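Putative hyaluronoglucosaminidase (Clostridium perfringens, PDB 6PWI) belongs to glycoside hydrolase family 84 and probably cleaves hexosaminide linkages, this chain being the part of a longer protein that holds the family's catalytic barrel. Local coordinates at residues 477-482 / 486-491; 529-534 / 552-557; 595-600 / 604-609. One frame throughout, in Å; residues are numbered along the deposited sequence.

The three contacts follow one another along the chain, each closing before the next opens, with none nested or crossed. Contact 1 brings 477-482 back against 486-491 within the long loop between helices 467-475 and 496-507, beyond the parallel barrel. The chain continues through helix 496-507 into the helical bundle, where contact 2 pairs neighbouring helices 513-536 and 540-572 through 529-534 and 552-557. Past helix 575-591, contact 3 closes a short beta hairpin, 595-600 with 604-609. The segments also touch one another: M477 packs on L553 and P608, and D555 meets H595. These contacts tie together the loop after helix 467-475, helix 540-572 and the chain flanking the hairpin.

Contact 1: residues 477-482 / 486-491; sequences MSDPAP and GLSLEE
E491 and S478 begin a polar seam in which side-chain carboxylates grip backbone from both sides. E491 OE1 takes two nearly straight bonds: S478 N arrives on its anti lone pair at 2.8 Å, while D479 N comes from above the carboxylate plane at 2.9 Å. With CG anti to the backbone N (chi1 -177°) and the chain extended beyond it, E491 brings its carboxylate alongside both N-H groups. In return, S478 OG donates to E490 O (2.7 Å) in the carbonyl plane. D479 OD1 accepts A481 N, which makes an Asx turn, and L489 N at 3.2 Å; the two donors reach opposite faces of the carboxylate. R611 holds both outer oxygens, its guanidinium in a salt bridge to D479 OD2 and its backbone N bonded to E491 OE2; its charge would partly offset those of the acids.

The main apolar contact is made by P480. Its CG rests on L487 CD2 at 3.8 Å, and its CD meets L489 CD1 at 3.9 Å, that leucine lying across the ring at about a right angle.

Both segments belong to the loop joining helices 467-475 and 496-507. M477 extends away to W549 and L553 on helix 540-572.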
loop_
_atom_site.group_PDB
_atom_site.type_symbol
_atom_site.label_atom_id
_atom_site.label_comp_id
_atom_site.label_asym_id
_atom_site.label_seq_id
_atom_site.Cartn_x
_atom_site.Cartn_y
_atom_site.Cartn_z
ATOM N N MET A 477 4.471 -3.324 16.610
ATOM C CA MET A 477 3.989 -1.988 16.316
ATOM C C MET A 477 2.823 -2.082 15.338
ATOM O O MET A 477 3.026 -2.006 14.125
ATOM C CB MET A 477 5.116 -1.136 15.722
ATOM C CG MET A 477 6.332 -1.019 16.617
ATOM S SD MET A 477 7.618 0.001 15.860
ATOM C CE MET A 477 9.038 -0.388 16.882
ATOM N N SER A 478 1.601 -2.249 15.863
ATOM C CA SER A 478 0.482 -2.512 14.972
ATOM C C SER A 478 -0.869 -2.172 15.588
ATOM O O SER A 478 -1.839 -2.066 14.842
ATOM C CB SER A 478 0.503 -3.919 14.411
ATOM O OG SER A 478 0.633 -4.897 15.434
ATOM N N ASP A 479 -0.939 -1.988 16.917
ATOM C CA ASP A 479 -2.226 -1.743 17.558
ATOM C C ASP A 479 -2.460 -0.247 17.757
ATOM O O ASP A 479 -1.792 0.375 18.580
ATOM C CB ASP A 479 -2.389 -2.516 18.872
ATOM C CG ASP A 479 -3.790 -2.422 19.471
ATOM O OD1 ASP A 479 -4.678 -1.846 18.802
ATOM O OD2 ASP A 479 -3.992 -2.921 20.611
ATOM N N PRO A 480 -3.436 0.365 17.045
ATOM C CA PRO A 480 -3.720 1.794 17.187
ATOM C C PRO A 480 -4.502 2.194 18.436
ATOM O O PRO A 480 -4.571 3.377 18.753
ATOM C CB PRO A 480 -4.537 2.116 15.929
ATOM C CG PRO A 480 -5.253 0.828 15.626
ATOM C CD PRO A 480 -4.276 -0.267 16.017
ATOM N N ALA A 481 -5.089 1.215 19.140
ATOM C CA ALA A 481 -5.835 1.482 20.368
ATOM C C ALA A 481 -4.900 1.975 21.476
ATOM O O ALA A 481 -3.742 1.559 21.546
ATOM C CB ALA A 481 -6.572 0.237 20.790
ATOM N N PRO A 482 -5.346 2.876 22.384
ATOM C CA PRO A 482 -6.679 3.483 22.322
ATOM C C PRO A 482 -6.824 4.617 21.304
ATOM O O PRO A 482 -5.871 5.339 21.028
ATOM C CB PRO A 482 -6.868 4.030 23.749
ATOM C CG PRO A 482 -5.465 4.360 24.210
ATOM C CD PRO A 482 -4.579 3.313 23.566
ATOM N N GLY A 486 -12.152 3.472 17.985
ATOM C CA GLY A 486 -12.277 2.180 18.644
ATOM C C GLY A 486 -11.717 1.034 17.804
ATOM O O GLY A 486 -12.136 -0.115 17.957
ATOM N N LEU A 487 -10.768 1.364 16.921
ATOM C CA LEU A 487 -10.102 0.359 16.117
ATOM C C LEU A 487 -9.059 -0.333 16.985
ATOM O O LEU A 487 -8.309 0.327 17.704
ATOM C CB LEU A 487 -9.461 1.031 14.902
ATOM C CG LEU A 487 -8.763 0.086 13.925
ATOM C CD1 LEU A 487 -9.763 -0.812 13.207
ATOM C CD2 LEU A 487 -7.922 0.865 12.924
ATOM N N SER A 488 -9.034 -1.667 16.908
ATOM C CA SER A 488 -8.154 -2.486 17.722
ATOM C C SER A 488 -7.603 -3.595 16.839
ATOM O O SER A 488 -8.384 -4.355 16.270
ATOM C CB SER A 488 -8.913 -3.064 18.901
ATOM O OG SER A 488 -8.115 -3.984 19.637
ATOM N N LEU A 489 -6.270 -3.667 16.725
ATOM C CA LEU A 489 -5.625 -4.638 15.856
ATOM C C LEU A 489 -4.595 -5.414 16.662
ATOM O O LEU A 489 -4.043 -4.899 17.630
ATOM C CB LEU A 489 -4.960 -3.920 14.678
ATOM C CG LEU A 489 -5.904 -3.131 13.769
ATOM C CD1 LEU A 489 -5.119 -2.296 12.771
ATOM C CD2 LEU A 489 -6.883 -4.058 13.065
ATOM N N GLU A 490 -4.328 -6.654 16.246
ATOM C CA GLU A 490 -3.416 -7.467 17.025
ATOM C C GLU A 490 -1.983 -6.972 16.862
ATOM O O GLU A 490 -1.641 -6.341 15.871
ATOM C CB GLU A 490 -3.651 -8.968 16.836
ATOM C CG GLU A 490 -3.407 -9.476 15.437
ATOM C CD GLU A 490 -3.688 -10.959 15.254
ATOM O OE1 GLU A 490 -4.790 -11.418 15.651
ATOM O OE2 GLU A 490 -2.798 -11.658 14.723
ATOM N N GLU A 491 -1.184 -7.243 17.895
ATOM C CA GLU A 491 0.189 -6.794 18.064
ATOM C C GLU A 491 0.835 -7.768 19.046
ATOM O O GLU A 491 0.203 -8.169 20.019
ATOM C CB GLU A 491 0.175 -5.365 18.613
ATOM C CG GLU A 491 1.536 -4.720 18.773
ATOM C CD GLU A 491 1.454 -3.339 19.411
ATOM O OE1 GLU A 491 1.355 -2.345 18.654
ATOM O OE2 GLU A 491 1.475 -3.254 20.666
#

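Contact 2: residues 529-534 / 552-557; sequences ATNNFA and SLRDLA
T530 and R554 mark the point where the two helical segments come nearest, their CA atoms 5.6 Å apart. The segment axes approach to 9.7 Å and run roughly antiparallel, with 147° between their N-to-C directions.

R554 dominates the side-chain contact. Its aliphatic part runs past T530, whose OG1 lies 3.4 Å from R554 CB, and a bend at chi3 (-48°) then turns the edge of the guanidinium toward the other helix. There NH1 donates to T530 O at 2.8 Å, from above the carbonyl plane, and NE donates to N531 OD1 at 2.9 Å through a clearly bent bond. The N531 amide and the guanidinium lie in nearly parallel planes (9° apart), offset from each other. A salt bridge from NH2 to D551 gives the group a third partner, and the three together limit its rotation. T530 OG1 is bonded to L527 O one turn back, while T530 CG2 faces L553 CD2 at 3.9 Å on the buried side, where F473 of helix 467-475 adds cover.

Helices 513-536 and 540-572, joined by only a few residues, form an antiparallel helical hairpin, a unit of all-helical bundles, here the one following the barrel.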
loop_
_atom_site.group_PDB
_atom_site.type_symbol
_atom_site.label_atom_id
_atom_site.label_comp_id
_atom_site.label_asym_id
_atom_site.label_seq_id
_atom_site.Cartn_x
_atom_site.Cartn_y
_atom_site.Cartn_z
ATOM N N ALA A 529 17.588 -6.702 17.428
ATOM C CA ALA A 529 17.000 -6.080 16.257
ATOM C C ALA A 529 17.114 -4.558 16.355
ATOM O O ALA A 529 17.449 -3.899 15.376
ATOM C CB ALA A 529 15.569 -6.541 16.101
ATOM N N THR A 530 16.863 -4.005 17.544
ATOM C CA THR A 530 16.884 -2.562 17.724
ATOM C C THR A 530 18.316 -2.031 17.697
ATOM O O THR A 530 18.521 -0.827 17.543
ATOM C CB THR A 530 16.185 -2.124 19.020
ATOM O OG1 THR A 530 16.994 -2.511 20.133
ATOM C CG2 THR A 530 14.767 -2.638 19.154
ATOM N N ASN A 531 19.300 -2.926 17.865
ATOM C CA ASN A 531 20.697 -2.521 17.921
ATOM C C ASN A 531 21.395 -2.740 16.577
ATOM O O ASN A 531 22.387 -2.078 16.285
ATOM C CB ASN A 531 21.449 -3.158 19.095
ATOM C CG ASN A 531 21.101 -2.559 20.443
ATOM O OD1 ASN A 531 20.798 -1.373 20.556
ATOM N ND2 ASN A 531 21.137 -3.376 21.478
ATOM N N ASN A 532 20.870 -3.645 15.747
ATOM C CA ASN A 532 21.553 -4.016 14.518
ATOM C C ASN A 532 20.944 -3.312 13.311
ATOM O O ASN A 532 21.548 -3.305 12.237
ATOM C CB ASN A 532 21.536 -5.530 14.279
ATOM C CG ASN A 532 22.301 -6.294 15.335
ATOM O OD1 ASN A 532 23.319 -5.816 15.822
ATOM N ND2 ASN A 532 21.817 -7.471 15.697
ATOM N N PHE A 533 19.749 -2.737 13.489
ATOM C CA PHE A 533 18.969 -2.272 12.353
ATOM C C PHE A 533 19.704 -1.164 11.598
ATOM O O PHE A 533 19.881 -1.274 10.383
ATOM C CB PHE A 533 17.562 -1.855 12.774
ATOM C CG PHE A 533 16.774 -1.173 11.687
ATOM C CD1 PHE A 533 16.237 -1.900 10.633
ATOM C CD2 PHE A 533 16.564 0.198 11.716
ATOM C CE1 PHE A 533 15.505 -1.272 9.633
ATOM C CE2 PHE A 533 15.836 0.823 10.714
ATOM C CZ PHE A 533 15.310 0.089 9.673
ATOM N N ALA A 534 20.125 -0.114 12.322
ATOM C CA ALA A 534 20.745 1.059 11.716
ATOM C C ALA A 534 22.035 0.677 10.991
ATOM O O ALA A 534 22.395 1.297 9.989
ATOM C CB ALA A 534 20.990 2.127 12.753
ATOM N N SER A 552 12.303 3.627 21.559
ATOM C CA SER A 552 11.344 3.298 22.597
ATOM C C SER A 552 11.325 1.788 22.819
ATOM O O SER A 552 11.346 1.328 23.958
ATOM C CB SER A 552 9.988 3.849 22.261
ATOM O OG SER A 552 9.092 3.653 23.336
ATOM N N LEU A 553 11.337 1.024 21.722
ATOM C CA LEU A 553 11.285 -0.426 21.803
ATOM C C LEU A 553 12.560 -0.987 22.435
ATOM O O LEU A 553 12.497 -1.984 23.159
ATOM C CB LEU A 553 11.049 -1.021 20.413
ATOM C CG LEU A 553 10.948 -2.542 20.372
ATOM C CD1 LEU A 553 9.725 -3.030 21.129
ATOM C CD2 LEU A 553 10.932 -3.048 18.938
ATOM N N ARG A 554 13.712 -0.367 22.147
ATOM C CA ARG A 554 14.962 -0.815 22.737
ATOM C C ARG A 554 14.852 -0.752 24.262
ATOM O O ARG A 554 15.173 -1.716 24.954
ATOM C CB ARG A 554 16.147 0.009 22.226
ATOM C CG ARG A 554 17.485 -0.372 22.848
ATOM C CD ARG A 554 18.674 0.449 22.385
ATOM N NE ARG A 554 18.713 0.566 20.932
ATOM C CZ ARG A 554 18.350 1.652 20.246
ATOM N NH1 ARG A 554 18.409 1.651 18.924
ATOM N NH2 ARG A 554 17.928 2.732 20.884
ATOM N N ASP A 555 14.351 0.380 24.762
ATOM C CA ASP A 555 14.164 0.598 26.186
ATOM C C ASP A 555 13.174 -0.416 26.770
ATOM O O ASP A 555 13.414 -0.930 27.864
ATOM C CB ASP A 555 13.814 2.059 26.477
ATOM C CG ASP A 555 14.878 3.039 25.997
ATOM O OD1 ASP A 555 16.051 2.617 25.823
ATOM O OD2 ASP A 555 14.535 4.226 25.802
ATOM N N LEU A 556 12.077 -0.707 26.044
ATOM C CA LEU A 556 11.108 -1.691 26.507
ATOM C C LEU A 556 11.792 -3.046 26.666
ATOM O O LEU A 556 11.552 -3.739 27.650
ATOM C CB LEU A 556 9.924 -1.824 25.539
ATOM C CG LEU A 556 8.910 -0.682 25.454
ATOM C CD1 LEU A 556 7.746 -1.111 24.577
ATOM C CD2 LEU A 556 8.401 -0.238 26.816
ATOM N N ALA A 557 12.619 -3.428 25.686
ATOM C CA ALA A 557 13.317 -4.706 25.740
ATOM C C ALA A 557 14.268 -4.752 26.937
ATOM O O ALA A 557 14.332 -5.760 27.635
ATOM C CB ALA A 557 14.045 -4.977 24.450
#

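Contact 3: residues 595-600 / 604-609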
loop_
_atom_site.group_PDB
_atom_site.type_symbol
_atom_site.label_atom_id
_atom_site.label_comp_id
_atom_site.label_asym_id
_atom_site.label_seq_id
_atom_site.Cartn_x
_atom_site.Cartn_y
_atom_site.Cartn_z
ATOM N N HIS A 595 11.298 9.753 24.266
ATOM C CA HIS A 595 11.609 10.093 22.885
ATOM C C HIS A 595 10.506 10.949 22.263
ATOM O O HIS A 595 9.372 10.956 22.735
ATOM C CB HIS A 595 11.906 8.821 22.086
ATOM C CG HIS A 595 12.823 7.893 22.808
ATOM N ND1 HIS A 595 14.199 8.072 22.824
ATOM C CD2 HIS A 595 12.575 6.796 23.558
ATOM C CE1 HIS A 595 14.761 7.113 23.536
ATOM N NE2 HIS A 595 13.782 6.314 23.994
ATOM N N ARG A 596 10.856 11.678 21.195
ATOM C CA ARG A 596 9.936 12.623 20.579
ATOM C C ARG A 596 10.047 12.546 19.060
ATOM O O ARG A 596 11.141 12.398 18.521
ATOM C CB ARG A 596 10.244 14.045 21.057
ATOM C CG ARG A 596 9.964 14.286 22.533
ATOM C CD ARG A 596 8.492 14.163 22.869
ATOM N NE ARG A 596 8.265 14.355 24.292
ATOM C CZ ARG A 596 8.325 13.402 25.228
ATOM N NH1 ARG A 596 8.611 12.148 24.912
ATOM N NH2 ARG A 596 8.099 13.718 26.489
ATOM N N THR A 597 8.905 12.650 18.379
ATOM C CA THR A 597 8.869 12.659 16.923
ATOM C C THR A 597 7.983 13.806 16.436
ATOM O O THR A 597 7.069 14.235 17.141
ATOM C CB THR A 597 8.395 11.315 16.348
ATOM O OG1 THR A 597 7.066 11.035 16.802
ATOM C CG2 THR A 597 9.323 10.164 16.667
ATOM N N PRO A 598 8.206 14.317 15.203
ATOM C CA PRO A 598 7.464 15.484 14.713
ATOM C C PRO A 598 6.006 15.183 14.365
ATOM O O PRO A 598 5.698 14.155 13.765
ATOM C CB PRO A 598 8.257 15.886 13.463
ATOM C CG PRO A 598 8.848 14.577 12.963
ATOM C CD PRO A 598 9.173 13.794 14.220
ATOM N N VAL A 599 5.111 16.082 14.781
ATOM C CA VAL A 599 3.746 16.124 14.280
ATOM C C VAL A 599 3.440 17.557 13.852
ATOM O O VAL A 599 4.204 18.474 14.151
ATOM C CB VAL A 599 2.712 15.599 15.297
ATOM C CG1 VAL A 599 2.787 14.091 15.450
ATOM C CG2 VAL A 599 2.797 16.304 16.646
ATOM N N ILE A 600 2.298 17.734 13.181
ATOM C CA ILE A 600 1.974 18.949 12.454
ATOM C C ILE A 600 1.990 20.151 13.398
ATOM O O ILE A 600 2.430 21.236 13.023
ATOM C CB ILE A 600 0.632 18.779 11.709
ATOM C CG1 ILE A 600 0.353 19.933 10.744
ATOM C CG2 ILE A 600 -0.522 18.544 12.678
ATOM C CD1 ILE A 600 -0.644 19.583 9.653
ATOM N N SER A 604 5.363 14.597 19.345
ATOM C CA SER A 604 4.621 13.453 19.850
ATOM C C SER A 604 5.584 12.415 20.429
ATOM O O SER A 604 6.722 12.294 19.977
ATOM C CB SER A 604 3.750 12.880 18.761
ATOM O OG SER A 604 3.330 11.558 19.057
ATOM N N ARG A 605 5.106 11.677 21.439
ATOM C CA ARG A 605 5.875 10.645 22.127
ATOM C C ARG A 605 5.618 9.288 21.469
ATOM O O ARG A 605 4.520 8.744 21.561
ATOM C CB ARG A 605 5.524 10.655 23.621
ATOM C CG ARG A 605 5.953 9.423 24.405
ATOM C CD ARG A 605 5.587 9.512 25.880
ATOM N NE ARG A 605 4.149 9.556 26.121
ATOM C CZ ARG A 605 3.358 8.486 26.230
ATOM N NH1 ARG A 605 3.863 7.267 26.106
ATOM N NH2 ARG A 605 2.064 8.639 26.456
ATOM N N PRO A 606 6.605 8.695 20.760
ATOM C CA PRO A 606 6.396 7.400 20.117
ATOM C C PRO A 606 6.207 6.357 21.209
ATOM O O PRO A 606 6.914 6.377 22.220
ATOM C CB PRO A 606 7.670 7.164 19.300
ATOM C CG PRO A 606 8.704 8.069 19.935
ATOM C CD PRO A 606 7.946 9.239 20.522
ATOM N N GLU A 607 5.220 5.476 20.997
ATOM C CA GLU A 607 4.815 4.516 22.009
ATOM C C GLU A 607 4.477 3.179 21.354
ATOM O O GLU A 607 3.309 2.834 21.200
ATOM C CB GLU A 607 3.645 5.069 22.821
ATOM C CG GLU A 607 3.392 4.301 24.101
ATOM C CD GLU A 607 2.079 4.645 24.782
ATOM O OE1 GLU A 607 1.060 4.783 24.068
ATOM O OE2 GLU A 607 2.076 4.779 26.033
ATOM N N PRO A 608 5.490 2.378 20.955
ATOM C CA PRO A 608 5.253 0.998 20.523
ATOM C C PRO A 608 5.009 0.039 21.690
ATOM O O PRO A 608 5.259 0.377 22.847
ATOM C CB PRO A 608 6.570 0.649 19.812
ATOM C CG PRO A 608 7.612 1.461 20.560
ATOM C CD PRO A 608 6.911 2.765 20.882
ATOM N N GLY A 609 4.492 -1.155 21.360
ATOM C CA GLY A 609 4.408 -2.290 22.265
ATOM C C GLY A 609 3.333 -2.138 23.337
ATOM O O GLY A 609 3.478 -2.681 24.430
HETATM O O HOH W 1 9.009 7.622 23.751
HETATM O O HOH W 2 4.903 9.695 18.086
#
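T597 and S604 pair through their backbones, T597 N to S604 O at 2.7 Å and S604 N to T597 O at 2.8 Å. Their side chains leave on the same face. T597 places OG1 between its backbone N and carbonyl carbon (chi1 61°), which directs it to a water that also bonds S604 OG, and leaves CG2 to pack on P606 CG at 3.9 Å. The proline ring is met on CG by H595 CB as well, at 3.9 Å, and W549 of helix 540-572 lies against both T597 and P606. V599 CG1 touches S604 CB at 3.7 Å.

This hydrogen-bonded pair belongs to a small two-stranded beta hairpin, 597-599 with 602-604, that forms a sheet of its own, separate from the barrel strands. Beside and beyond the pair the chains stay close through CA-H...O contacts, R605 CA to H595 O and R596 CA to S604 O, and a second water spans H595 N and P606 O.

R596 folds back at chi2 (-65°), so that NH1 donates to H595 O and lies 3.7 Å from R605 CB. R605 bends at chi3 (64°), and its NH1 makes a salt bridge at 3.1 Å with E607 OE2, which lies in the guanidinium plane while NH1 meets the carboxylate from above. The H595 ring is held through NE2 by D555 of helix 540-572.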